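Local coordinates for protein inulin fructotransferase (Bacillus sp. snu-7, PDB 2INV) that cleaves inulin by intramolecular fructosyl transfer, probably releasing a cyclic di-fructose anhydride, and is built as a right-handed parallel beta-helix, at residues Val148-Thr151 and Ser156-Asn159; Phe90-Leu95 and Phe180-His185; Pro350-Ile355 and Asn366-Asp371; Met279-Asn284 and Asn311-Leu316; Thr299-Gly302 and Phe306-Arg309. All coordinates share one frame; numbering follows the deposited sequence.

Interaction 1: residues Val148-Thr151 and Ser156-Asn159; sequences VGFT and SYHN
One face of the F150 ring lies flat against the main chain of Y157. Y157 CA sits 3.3 Å from the F150 ring centroid, almost on the ring normal (3° off), in a CH-pi contact, and Y157 N lies over the same ring. The two aromatic rings are nearly parallel, with planes at 29°, yet slid so far apart that they barely overlap; F150 CE2 meets Y157 CD1 at 4.0 Å. The F150 ring also stacks with that of Y182. The amide of N159 crosses the F150 ring at a slant. With CG set between its own backbone N and carbonyl carbon (chi1 65°), N159 turns ND2 to G149 O at 3.1 Å; the donor stands above the carbonyl plane. Next to it T151 N gives a nearly straight bond to H158 O, 2.8 Å long. S156 OG accepts from H158 N at 3.0 Å, an ST turn that shapes the returning chain. N159 ND2 also bonds Y182 O, and Y157 OH bonds R252 of the glycan pocket. Polar bonds thus fix the backbones on which the F150 ring rests, consistent with a non-regular loop held in a defined shape beside the bound sugar.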
# COMPACT_ATOMS: atom_id res chain seq x y z
N VAL A 148 -25.57 2.71 13.37
CA VAL A 148 -26.28 3.61 14.27
C VAL A 148 -26.07 3.42 15.78
O VAL A 148 -25.77 4.38 16.49
CB VAL A 148 -27.79 3.58 13.97
CG1 VAL A 148 -28.52 4.57 14.86
CG2 VAL A 148 -28.02 3.90 12.50
N GLY A 149 -26.23 2.20 16.28
CA GLY A 149 -26.07 1.97 17.70
C GLY A 149 -25.99 0.52 18.13
O GLY A 149 -26.32 -0.38 17.36
N PHE A 150 -25.56 0.30 19.37
CA PHE A 150 -25.45 -1.04 19.92
C PHE A 150 -26.59 -1.36 20.87
O PHE A 150 -26.99 -0.52 21.67
CB PHE A 150 -24.07 -1.22 20.57
CG PHE A 150 -22.98 -1.34 19.55
CD1 PHE A 150 -23.19 -2.10 18.41
CD2 PHE A 150 -21.77 -0.67 19.69
CE1 PHE A 150 -22.24 -2.19 17.42
CE2 PHE A 150 -20.79 -0.75 18.70
CZ PHE A 150 -21.03 -1.52 17.56
N THR A 151 -27.11 -2.58 20.78
CA THR A 151 -28.28 -2.97 21.56
C THR A 151 -28.23 -4.34 22.23
O THR A 151 -27.87 -5.32 21.59
CB THR A 151 -29.50 -2.97 20.62
OG1 THR A 151 -29.11 -3.49 19.34
CG2 THR A 151 -30.07 -1.57 20.46
N SER A 156 -22.13 -2.62 23.73
CA SER A 156 -22.18 -4.05 23.51
C SER A 156 -21.52 -4.58 22.24
O SER A 156 -21.12 -5.74 22.19
CB SER A 156 -23.64 -4.51 23.51
OG SER A 156 -24.27 -4.17 22.28
N TYR A 157 -21.41 -3.74 21.21
CA TYR A 157 -20.84 -4.16 19.93
C TYR A 157 -21.74 -5.22 19.34
O TYR A 157 -21.28 -6.10 18.62
CB TYR A 157 -19.46 -4.78 20.10
CG TYR A 157 -18.32 -3.80 20.21
CD1 TYR A 157 -17.68 -3.29 19.08
CD2 TYR A 157 -17.87 -3.40 21.45
CE1 TYR A 157 -16.61 -2.41 19.20
CE2 TYR A 157 -16.81 -2.53 21.60
CZ TYR A 157 -16.18 -2.04 20.47
OH TYR A 157 -15.13 -1.17 20.62
N HIS A 158 -23.02 -5.15 19.68
CA HIS A 158 -23.98 -6.11 19.17
C HIS A 158 -25.19 -5.38 18.65
O HIS A 158 -25.68 -4.45 19.29
CB HIS A 158 -24.44 -7.07 20.27
CG HIS A 158 -23.47 -8.18 20.55
ND1 HIS A 158 -22.34 -8.01 21.32
CD2 HIS A 158 -23.44 -9.47 20.13
CE1 HIS A 158 -21.66 -9.14 21.36
NE2 HIS A 158 -22.31 -10.04 20.65
N ASN A 159 -25.67 -5.79 17.48
CA ASN A 159 -26.86 -5.14 16.95
C ASN A 159 -27.42 -5.91 15.77
O ASN A 159 -28.34 -5.45 15.10
CB ASN A 159 -26.57 -3.68 16.58
CG ASN A 159 -25.57 -3.54 15.45
OD1 ASN A 159 -25.33 -4.48 14.69
ND2 ASN A 159 -24.98 -2.36 15.33

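Interaction 2: residues Phe90-Leu95 and Phe180-His185; sequences FSRSIL and FVYLEH. With FRU (beta-D-fructofuranose), chain D.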
# COMPACT_ATOMS: atom_id res chain seq x y z
N PHE A 90 -16.79 8.56 11.95
CA PHE A 90 -17.07 9.37 13.13
C PHE A 90 -17.21 8.38 14.28
O PHE A 90 -17.93 7.40 14.18
CB PHE A 90 -18.37 10.17 12.90
CG PHE A 90 -18.93 10.82 14.13
CD1 PHE A 90 -19.83 10.14 14.95
CD2 PHE A 90 -18.61 12.14 14.45
CE1 PHE A 90 -20.41 10.75 16.06
CE2 PHE A 90 -19.20 12.76 15.57
CZ PHE A 90 -20.09 12.07 16.36
N SER A 91 -16.49 8.66 15.36
CA SER A 91 -16.46 7.80 16.54
C SER A 91 -17.76 7.81 17.34
O SER A 91 -17.92 8.63 18.24
CB SER A 91 -15.30 8.25 17.44
OG SER A 91 -15.24 7.47 18.63
N ARG A 92 -18.66 6.89 17.04
CA ARG A 92 -19.92 6.82 17.77
C ARG A 92 -19.65 6.37 19.20
O ARG A 92 -20.40 6.68 20.12
CB ARG A 92 -20.90 5.85 17.11
CG ARG A 92 -21.75 6.48 16.01
CD ARG A 92 -22.80 5.51 15.51
NE ARG A 92 -23.71 6.12 14.52
CZ ARG A 92 -24.64 7.02 14.82
NH1 ARG A 92 -24.80 7.44 16.07
NH2 ARG A 92 -25.42 7.51 13.86
N SER A 93 -18.55 5.63 19.37
CA SER A 93 -18.15 5.13 20.68
C SER A 93 -17.90 6.28 21.64
O SER A 93 -18.39 6.28 22.75
CB SER A 93 -16.87 4.29 20.54
OG SER A 93 -16.58 3.61 21.74
N ILE A 94 -17.13 7.26 21.20
CA ILE A 94 -16.84 8.40 22.05
C ILE A 94 -18.10 9.23 22.30
O ILE A 94 -18.32 9.70 23.42
CB ILE A 94 -15.70 9.26 21.45
CG1 ILE A 94 -14.42 8.42 21.40
CG2 ILE A 94 -15.48 10.51 22.30
CD1 ILE A 94 -13.25 9.07 20.70
N LEU A 95 -18.95 9.39 21.29
CA LEU A 95 -20.19 10.15 21.48
C LEU A 95 -21.04 9.49 22.56
O LEU A 95 -21.55 10.16 23.46
CB LEU A 95 -21.00 10.22 20.17
CG LEU A 95 -22.43 10.75 20.31
CD1 LEU A 95 -22.40 12.25 20.56
CD2 LEU A 95 -23.22 10.46 19.04
N PHE A 180 -16.70 1.97 7.72
CA PHE A 180 -17.64 1.08 8.39
C PHE A 180 -17.65 1.49 9.85
O PHE A 180 -16.59 1.61 10.46
CB PHE A 180 -17.17 -0.38 8.30
CG PHE A 180 -17.17 -0.94 6.91
CD1 PHE A 180 -18.29 -1.62 6.41
CD2 PHE A 180 -16.04 -0.85 6.11
CE1 PHE A 180 -18.26 -2.20 5.15
CE2 PHE A 180 -16.00 -1.43 4.85
CZ PHE A 180 -17.11 -2.11 4.37
N VAL A 181 -18.84 1.68 10.41
CA VAL A 181 -18.91 2.06 11.81
C VAL A 181 -20.17 1.56 12.51
O VAL A 181 -21.27 1.59 11.95
CB VAL A 181 -18.77 3.59 11.95
CG1 VAL A 181 -19.91 4.30 11.25
CG2 VAL A 181 -18.72 3.97 13.42
N TYR A 182 -19.98 1.08 13.74
CA TYR A 182 -21.04 0.56 14.59
C TYR A 182 -21.90 -0.56 13.99
O TYR A 182 -23.12 -0.56 14.13
CB TYR A 182 -21.91 1.72 15.09
CG TYR A 182 -21.64 2.15 16.53
CD1 TYR A 182 -20.33 2.29 17.01
CD2 TYR A 182 -22.69 2.43 17.40
CE1 TYR A 182 -20.08 2.69 18.34
CE2 TYR A 182 -22.46 2.84 18.73
CZ TYR A 182 -21.15 2.96 19.19
OH TYR A 182 -20.94 3.35 20.48
N LEU A 183 -21.25 -1.53 13.35
CA LEU A 183 -21.91 -2.68 12.73
C LEU A 183 -21.45 -3.96 13.42
O LEU A 183 -20.25 -4.11 13.67
CB LEU A 183 -21.54 -2.78 11.24
CG LEU A 183 -22.11 -1.72 10.30
CD1 LEU A 183 -21.37 -1.79 8.98
CD2 LEU A 183 -23.59 -1.97 10.11
N GLU A 184 -22.36 -4.89 13.70
CA GLU A 184 -21.89 -6.10 14.35
C GLU A 184 -20.88 -6.80 13.46
O GLU A 184 -19.90 -7.37 13.95
CB GLU A 184 -23.03 -7.06 14.71
CG GLU A 184 -22.54 -8.04 15.76
CD GLU A 184 -23.61 -8.90 16.38
OE1 GLU A 184 -24.71 -8.37 16.65
OE2 GLU A 184 -23.34 -10.09 16.63
N HIS A 185 -21.12 -6.77 12.16
CA HIS A 185 -20.21 -7.36 11.19
C HIS A 185 -20.07 -6.31 10.10
O HIS A 185 -21.06 -5.96 9.45
CB HIS A 185 -20.80 -8.64 10.59
CG HIS A 185 -21.03 -9.73 11.58
ND1 HIS A 185 -20.08 -10.69 11.89
CD2 HIS A 185 -22.11 -10.02 12.35
CE1 HIS A 185 -20.57 -11.51 12.80
NE2 HIS A 185 -21.80 -11.13 13.09
C1 FRU D . -12.87 4.47 21.45
C2 FRU D . -11.67 3.98 20.53
C3 FRU D . -12.12 3.13 19.31
C4 FRU D . -10.99 2.10 19.10
C5 FRU D . -10.46 1.94 20.49
C6 FRU D . -8.93 2.02 20.45
O1 FRU D . -13.86 3.42 21.65
O3 FRU D . -12.73 3.47 18.09
O4 FRU D . -11.45 0.91 18.48
O5 FRU D . -11.07 2.98 21.33
O6 FRU D . -8.47 1.38 21.57
O HOH W 1 -19.06 2.11 22.26
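R92, in the first turn of the short helix 92-96, packs on Y182, which follows strand 174-181 at a corner of the right-handed parallel beta-helix. This is the tight part of the contact. R92 CB stands 3.4 Å from the Y182 ring centroid, 9° off the normal, a CH-pi contact over the face. The extended arginine chain then runs on across the ring, its CD reaching Y182 CD2 at 3.6 Å, while the guanidinium plane is turned 41° from the ring and NE forms a salt bridge with D146. Beside it along the strand, V181 CG2 touches F90 O at 3.6 Å. Helix 92-96 itself is capped by S91, whose OG accepts from I94 N at 3.2 Å and also bonds E204 of the glycan pocket.

Toward the sugar the packing gives way to water. Y182 OH lies near S93 but makes no direct hydrogen bond to it; a water spans the two, donating to Y182 OH, which is also bonded to D96. S93 has its OG swung away from the backbone N (chi1 -170°), and that oxygen serves both the water, at 2.9 Å, and the bound fructose: S93 OG and O1 of the sugar are hydrogen-bonded at 2.7 Å.

Interaction 3: residues Pro350-Ile355 and Asn366-Asp371; sequences PTQILI and NHVVSD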
# COMPACT_ATOMS: atom_id res chain seq x y z
N PRO A 350 4.02 -13.38 31.59
CA PRO A 350 3.37 -13.22 30.30
C PRO A 350 4.17 -13.92 29.20
O PRO A 350 5.40 -13.89 29.20
CB PRO A 350 3.34 -11.71 30.14
CG PRO A 350 3.01 -11.27 31.52
CD PRO A 350 3.89 -12.16 32.40
N THR A 351 3.47 -14.56 28.27
CA THR A 351 4.12 -15.25 27.16
C THR A 351 3.98 -14.42 25.89
O THR A 351 2.87 -14.15 25.45
CB THR A 351 3.49 -16.64 26.90
OG1 THR A 351 3.68 -17.48 28.04
CG2 THR A 351 4.12 -17.29 25.68
N GLN A 352 5.10 -14.01 25.32
CA GLN A 352 5.05 -13.22 24.10
C GLN A 352 4.69 -14.14 22.94
O GLN A 352 3.71 -13.90 22.23
CB GLN A 352 6.39 -12.54 23.83
CG GLN A 352 6.79 -11.45 24.84
CD GLN A 352 5.66 -10.50 25.18
OE1 GLN A 352 5.00 -9.93 24.29
NE2 GLN A 352 5.43 -10.32 26.48
N ILE A 353 5.49 -15.18 22.74
CA ILE A 353 5.22 -16.11 21.65
C ILE A 353 5.03 -17.54 22.14
O ILE A 353 5.89 -18.12 22.80
CB ILE A 353 6.35 -16.09 20.60
CG1 ILE A 353 6.40 -14.71 19.95
CG2 ILE A 353 6.12 -17.17 19.55
CD1 ILE A 353 7.60 -14.49 19.05
N LEU A 354 3.86 -18.11 21.83
CA LEU A 354 3.55 -19.47 22.22
C LEU A 354 3.35 -20.35 20.99
O LEU A 354 2.52 -20.07 20.12
CB LEU A 354 2.29 -19.54 23.09
CG LEU A 354 1.81 -20.97 23.36
CD1 LEU A 354 2.85 -21.72 24.18
CD2 LEU A 354 0.48 -20.92 24.10
N ILE A 355 4.12 -21.42 20.96
CA ILE A 355 4.07 -22.39 19.89
C ILE A 355 3.31 -23.55 20.52
O ILE A 355 3.89 -24.45 21.13
CB ILE A 355 5.51 -22.75 19.45
CG1 ILE A 355 6.27 -21.45 19.12
CG2 ILE A 355 5.51 -23.66 18.24
CD1 ILE A 355 5.65 -20.63 17.99
N ASN A 366 13.36 -11.57 17.38
CA ASN A 366 12.15 -10.97 17.91
C ASN A 366 12.54 -10.24 19.19
O ASN A 366 12.95 -10.87 20.18
CB ASN A 366 11.11 -12.05 18.22
CG ASN A 366 10.52 -12.65 16.96
OD1 ASN A 366 9.70 -12.03 16.27
ND2 ASN A 366 10.94 -13.88 16.65
N HIS A 367 12.43 -8.92 19.17
CA HIS A 367 12.79 -8.11 20.32
C HIS A 367 11.60 -7.89 21.26
O HIS A 367 10.56 -7.37 20.85
CB HIS A 367 13.33 -6.75 19.86
CG HIS A 367 13.84 -5.90 20.98
ND1 HIS A 367 13.57 -4.55 21.08
CD2 HIS A 367 14.63 -6.20 22.05
CE1 HIS A 367 14.16 -4.06 22.15
NE2 HIS A 367 14.81 -5.03 22.76
N VAL A 368 11.78 -8.29 22.51
CA VAL A 368 10.73 -8.15 23.51
C VAL A 368 11.08 -7.06 24.52
O VAL A 368 12.22 -6.97 24.99
CB VAL A 368 10.50 -9.47 24.27
CG1 VAL A 368 9.49 -9.24 25.40
CG2 VAL A 368 9.99 -10.53 23.32
N VAL A 369 10.08 -6.26 24.85
CA VAL A 369 10.23 -5.19 25.82
C VAL A 369 9.02 -5.32 26.70
O VAL A 369 7.89 -5.28 26.23
CB VAL A 369 10.19 -3.80 25.16
CG1 VAL A 369 10.47 -2.73 26.20
CG2 VAL A 369 11.18 -3.73 24.02
N SER A 370 9.24 -5.49 28.00
CA SER A 370 8.11 -5.60 28.89
C SER A 370 8.45 -5.12 30.27
O SER A 370 9.60 -5.20 30.72
CB SER A 370 7.58 -7.04 28.92
OG SER A 370 8.52 -7.92 29.48
N ASP A 371 7.42 -4.62 30.94
CA ASP A 371 7.55 -4.09 32.29
C ASP A 371 7.71 -5.20 33.32
O ASP A 371 8.05 -4.94 34.48
CB ASP A 371 6.31 -3.25 32.61
CG ASP A 371 5.04 -4.08 32.60
OD1 ASP A 371 4.13 -3.80 33.41
OD2 ASP A 371 4.95 -5.01 31.77
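Q352 and V368 meet inside the beta-helix repeat region, where a side chain at a corner of one strand segment meets the strand that follows on another face of the same coil. The glutamine shows how a polar residue can present its methylenes to an apolar neighbour. Its CB starts the contact, 4.2 Å from V368 CG2. CG makes the closest approach, 3.5 Å from V368 CG1 and 3.7 Å from V368 CG2, lying against both methyl branches. Here the chain bends (chi2 -45°), and the amide carbon CD stays 4.0 Å from V368 CG1, while its nitrogen NE2 bonds S374 OG. The bend therefore separates the two roles, leaving the aliphatic part on the valine and taking the amide nitrogen to a serine whose OG is also hydrogen-bonded to P350 O.

One residue on from Q352 and two back from V368, I353 and N366 cross at about a right angle, I353 CD1 resting 4.0 Å from N366 CG. In that amide ND2 bonds I329 O and OD1 bonds N332, so the asparagine is held by the preceding coil. On the other side of strand 362-370, H367 and V369 pack on N326 of the second subunit. The contact is thus purely van der Waals between the two segments: N366 has both amide atoms, and Q352 its NE2, bonded to residues outside the pair, and each offers carbon to its neighbour.

Interaction 4: residues Met279-Asn284 and Asn311-Leu316; sequences MLRLLN and NGLDDL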
# COMPACT_ATOMS: atom_id res chain seq x y z
N MSE A 279 -3.49 -11.65 20.22
CA MSE A 279 -3.75 -10.61 19.22
C MSE A 279 -3.54 -11.17 17.82
O MSE A 279 -4.24 -10.79 16.87
CB MSE A 279 -2.81 -9.41 19.45
CG MSE A 279 -3.25 -8.48 20.57
SE MSE A 279 -1.82 -7.51 21.42
CE MSE A 279 -1.00 -8.92 22.44
N LEU A 280 -2.58 -12.09 17.71
CA LEU A 280 -2.23 -12.72 16.44
C LEU A 280 -2.40 -14.23 16.66
O LEU A 280 -1.62 -14.84 17.39
CB LEU A 280 -0.77 -12.41 16.10
CG LEU A 280 -0.65 -12.45 14.44
CD1 LEU A 280 0.55 -11.59 14.09
CD2 LEU A 280 -0.59 -13.88 14.07
N ARG A 281 -3.39 -14.83 16.01
CA ARG A 281 -3.64 -16.26 16.19
C ARG A 281 -3.56 -17.14 14.95
O ARG A 281 -4.17 -16.86 13.92
CB ARG A 281 -5.00 -16.47 16.85
CG ARG A 281 -5.18 -15.75 18.18
CD ARG A 281 -6.49 -16.14 18.83
NE ARG A 281 -7.02 -15.09 19.69
CZ ARG A 281 -8.15 -15.19 20.38
NH1 ARG A 281 -8.88 -16.30 20.31
NH2 ARG A 281 -8.56 -14.19 21.15
N LEU A 282 -2.80 -18.23 15.07
CA LEU A 282 -2.66 -19.21 14.01
C LEU A 282 -3.20 -20.50 14.61
O LEU A 282 -2.52 -21.22 15.35
CB LEU A 282 -1.20 -19.36 13.57
CG LEU A 282 -0.97 -18.85 12.15
CD1 LEU A 282 -1.35 -17.38 12.05
CD2 LEU A 282 0.49 -19.05 11.75
N LEU A 283 -4.45 -20.76 14.29
CA LEU A 283 -5.21 -21.90 14.80
C LEU A 283 -5.53 -23.01 13.83
O LEU A 283 -5.46 -22.86 12.61
CB LEU A 283 -6.53 -21.39 15.37
CG LEU A 283 -6.41 -20.10 16.20
CD1 LEU A 283 -7.78 -19.52 16.48
CD2 LEU A 283 -5.67 -20.43 17.47
N ASN A 284 -5.91 -24.14 14.41
CA ASN A 284 -6.32 -25.32 13.67
C ASN A 284 -5.40 -25.64 12.49
O ASN A 284 -5.82 -25.64 11.33
CB ASN A 284 -7.76 -25.10 13.22
CG ASN A 284 -8.64 -24.60 14.36
OD1 ASN A 284 -9.54 -23.78 14.16
ND2 ASN A 284 -8.35 -25.08 15.56
N ASN A 311 -11.35 -11.07 26.84
CA ASN A 311 -11.62 -12.00 25.75
C ASN A 311 -11.56 -13.43 26.27
O ASN A 311 -11.52 -14.39 25.50
CB ASN A 311 -10.62 -11.78 24.59
CG ASN A 311 -9.19 -12.18 24.94
OD1 ASN A 311 -8.88 -12.50 26.10
ND2 ASN A 311 -8.31 -12.15 23.95
N GLY A 312 -11.56 -13.55 27.60
CA GLY A 312 -11.55 -14.86 28.23
C GLY A 312 -10.24 -15.62 28.16
O GLY A 312 -10.16 -16.77 28.61
N LEU A 313 -9.21 -15.01 27.60
CA LEU A 313 -7.92 -15.67 27.51
C LEU A 313 -6.96 -15.16 28.56
O LEU A 313 -7.03 -14.00 28.97
CB LEU A 313 -7.33 -15.46 26.12
CG LEU A 313 -8.10 -16.12 24.98
CD1 LEU A 313 -7.40 -15.86 23.66
CD2 LEU A 313 -8.22 -17.61 25.24
N ASP A 314 -6.07 -16.03 29.04
CA ASP A 314 -5.10 -15.59 30.03
C ASP A 314 -3.78 -15.27 29.34
O ASP A 314 -3.63 -15.48 28.13
CB ASP A 314 -4.91 -16.62 31.17
CG ASP A 314 -4.32 -17.95 30.70
OD1 ASP A 314 -3.38 -17.95 29.88
OD2 ASP A 314 -4.79 -19.00 31.19
N ASP A 315 -2.84 -14.72 30.10
CA ASP A 315 -1.55 -14.33 29.55
C ASP A 315 -0.60 -15.45 29.20
O ASP A 315 0.55 -15.20 28.82
CB ASP A 315 -0.87 -13.36 30.52
CG ASP A 315 -1.57 -12.01 30.54
OD1 ASP A 315 -1.28 -11.17 29.66
OD2 ASP A 315 -2.42 -11.79 31.43
N LEU A 316 -1.06 -16.69 29.31
CA LEU A 316 -0.20 -17.80 28.96
C LEU A 316 -0.58 -18.26 27.54
O LEU A 316 0.11 -19.07 26.93
CB LEU A 316 -0.31 -18.94 29.98
CG LEU A 316 0.32 -18.59 31.34
CD1 LEU A 316 0.04 -19.69 32.35
CD2 LEU A 316 1.82 -18.40 31.17
O HOH W 2 -10.94 -14.70 22.78
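Over one face of the R281 guanidinium lies the methyl L313 CD1, 3.2 Å above the plane and displaced toward the rim, closest to R281 NH2; at the edge, in plane, is a water. The amide of N311 approaches obliquely, its plane 84° from that of the guanidinium. N311 ND2 and R281 NH2 stand 3.5 Å apart, but both are donors and form no bond; they converge instead on a common acceptor, R254 O. R281 also bonds G278 O through NE, and N311 ND2 bonds P277 O, so both flat groups are fixed by nearby backbone carbonyls. The water joins the two segments, accepting from R281 NH2 at 2.9 Å and donating to N311 O at 2.8 Å.

An extended chain from CG to NE carries the guanidinium out from strand 280-283 to meet the loop. Within that loop N311, whose chi1 of 69° folds the amide back toward its own main chain, accepts from L313 N at OD1, 2.9 Å away, which brings the leucine round to lie on the arginine. D314 OD1 repeats the pattern with L316 N at 2.7 Å. Two successive Asx turns thus shape a loop between strands of the right-handed parallel beta-helix, met by an arginine that extends from strand 280-283.

Interaction 5: residues Thr299-Gly302 and Phe306-Arg309; sequences TNEG and FIGR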
# COMPACT_ATOMS: atom_id res chain seq x y z
N THR A 299 -1.09 -4.17 25.78
CA THR A 299 -1.16 -3.32 26.95
C THR A 299 -2.56 -3.43 27.53
O THR A 299 -3.36 -4.26 27.07
CB THR A 299 -0.83 -1.84 26.61
OG1 THR A 299 -0.60 -1.11 27.83
CG2 THR A 299 -1.96 -1.20 25.84
N ASN A 300 -2.86 -2.62 28.53
CA ASN A 300 -4.17 -2.69 29.16
C ASN A 300 -5.14 -1.66 28.57
O ASN A 300 -4.74 -0.56 28.17
CB ASN A 300 -4.04 -2.47 30.66
CG ASN A 300 -3.27 -1.22 31.00
OD1 ASN A 300 -2.14 -1.03 30.56
ND2 ASN A 300 -3.88 -0.36 31.81
N GLU A 301 -6.41 -2.04 28.51
CA GLU A 301 -7.47 -1.18 27.99
C GLU A 301 -7.31 0.23 28.55
O GLU A 301 -7.27 0.43 29.77
CB GLU A 301 -8.83 -1.74 28.40
CG GLU A 301 -9.99 -0.79 28.20
CD GLU A 301 -10.21 -0.43 26.75
OE1 GLU A 301 -10.67 -1.30 25.99
OE2 GLU A 301 -9.92 0.73 26.38
N GLY A 302 -7.23 1.22 27.67
CA GLY A 302 -7.04 2.59 28.11
C GLY A 302 -8.25 3.50 28.18
O GLY A 302 -8.17 4.57 28.80
N PHE A 306 -14.65 0.85 28.81
CA PHE A 306 -14.33 -0.54 28.54
C PHE A 306 -13.37 -1.19 29.50
O PHE A 306 -12.96 -2.33 29.30
CB PHE A 306 -13.76 -0.65 27.14
CG PHE A 306 -14.75 -0.33 26.11
CD1 PHE A 306 -15.75 -1.25 25.79
CD2 PHE A 306 -14.78 0.93 25.54
CE1 PHE A 306 -16.76 -0.92 24.93
CE2 PHE A 306 -15.81 1.27 24.66
CZ PHE A 306 -16.80 0.35 24.36
N ILE A 307 -13.00 -0.48 30.56
CA ILE A 307 -12.08 -1.10 31.48
C ILE A 307 -12.80 -2.24 32.16
O ILE A 307 -13.98 -2.14 32.50
CB ILE A 307 -11.55 -0.11 32.51
CG1 ILE A 307 -10.69 0.93 31.79
CG2 ILE A 307 -10.74 -0.84 33.56
CD1 ILE A 307 -10.17 2.02 32.67
N GLY A 308 -12.08 -3.34 32.32
CA GLY A 308 -12.64 -4.50 32.96
C GLY A 308 -13.15 -5.56 32.00
O GLY A 308 -13.50 -6.66 32.43
N ARG A 309 -13.21 -5.25 30.71
CA ARG A 309 -13.69 -6.24 29.73
C ARG A 309 -12.54 -7.15 29.31
O ARG A 309 -11.37 -6.84 29.54
CB ARG A 309 -14.29 -5.54 28.51
CG ARG A 309 -15.49 -6.27 27.90
CD ARG A 309 -16.85 -5.66 28.24
NE ARG A 309 -17.47 -4.95 27.12
CZ ARG A 309 -17.91 -5.56 26.02
NH1 ARG A 309 -17.80 -6.88 25.90
NH2 ARG A 309 -18.48 -4.86 25.05
O HOH W 3 -11.40 -3.63 27.15
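The loop between strands 285-299 and 320-323 doubles back on itself beside the glycan pocket, and E301 and F306 meet where its two limbs approach. The second limb contains a type II beta turn from F306 to R309, closed by R309 N on F306 O at 3.3 Å, with G308 at positive phi. E301 bends at chi2 (63°), which folds its carboxylate back over the start of that turn. E301 OE1 comes within 3.4 Å of F306 CB, whereas E301 CG lies alongside the backbone, 3.5 Å from F306 O, and touches I307 CG1 at 4.0 Å. The carboxylate and the phenyl ring cross at a slant, their planes 39° apart.

A water links the limbs as a double donor, giving one bond to E301 OE1 at 2.7 Å and another to F306 O at 3.0 Å. The same OE1 forms a salt bridge with R252, while OE2 accepts from Y303 N. R252 in turn makes a cation-pi contact with the F306 ring, so this pocket arginine is held by carboxylate and aromatic together. R309 NH2 bonds N155 O; T299 pairs through its backbone with G274 at the end of strand 271-274, and E301 packs on F275.

In the fold
From the N terminus, interaction 2 comes first, joining helix 92-96 to the end of strand 174-181 and closing a loop of 84 residues. Nested inside it is interaction 1, a short closure between strands 135-146 and 162-166; the two touch where N159 meets Y182 and E184. Farther along the coil, interaction 4 joins strand 280-283 to the loop before strand 320-323 and encloses interaction 5. Interaction 5 reaches back across the sugar site, F306 packing on both Y157 and S93. Interaction 3 follows in series between strands 351-357 and 362-370, touching interaction 4 where T351 N probably bonds D315 O.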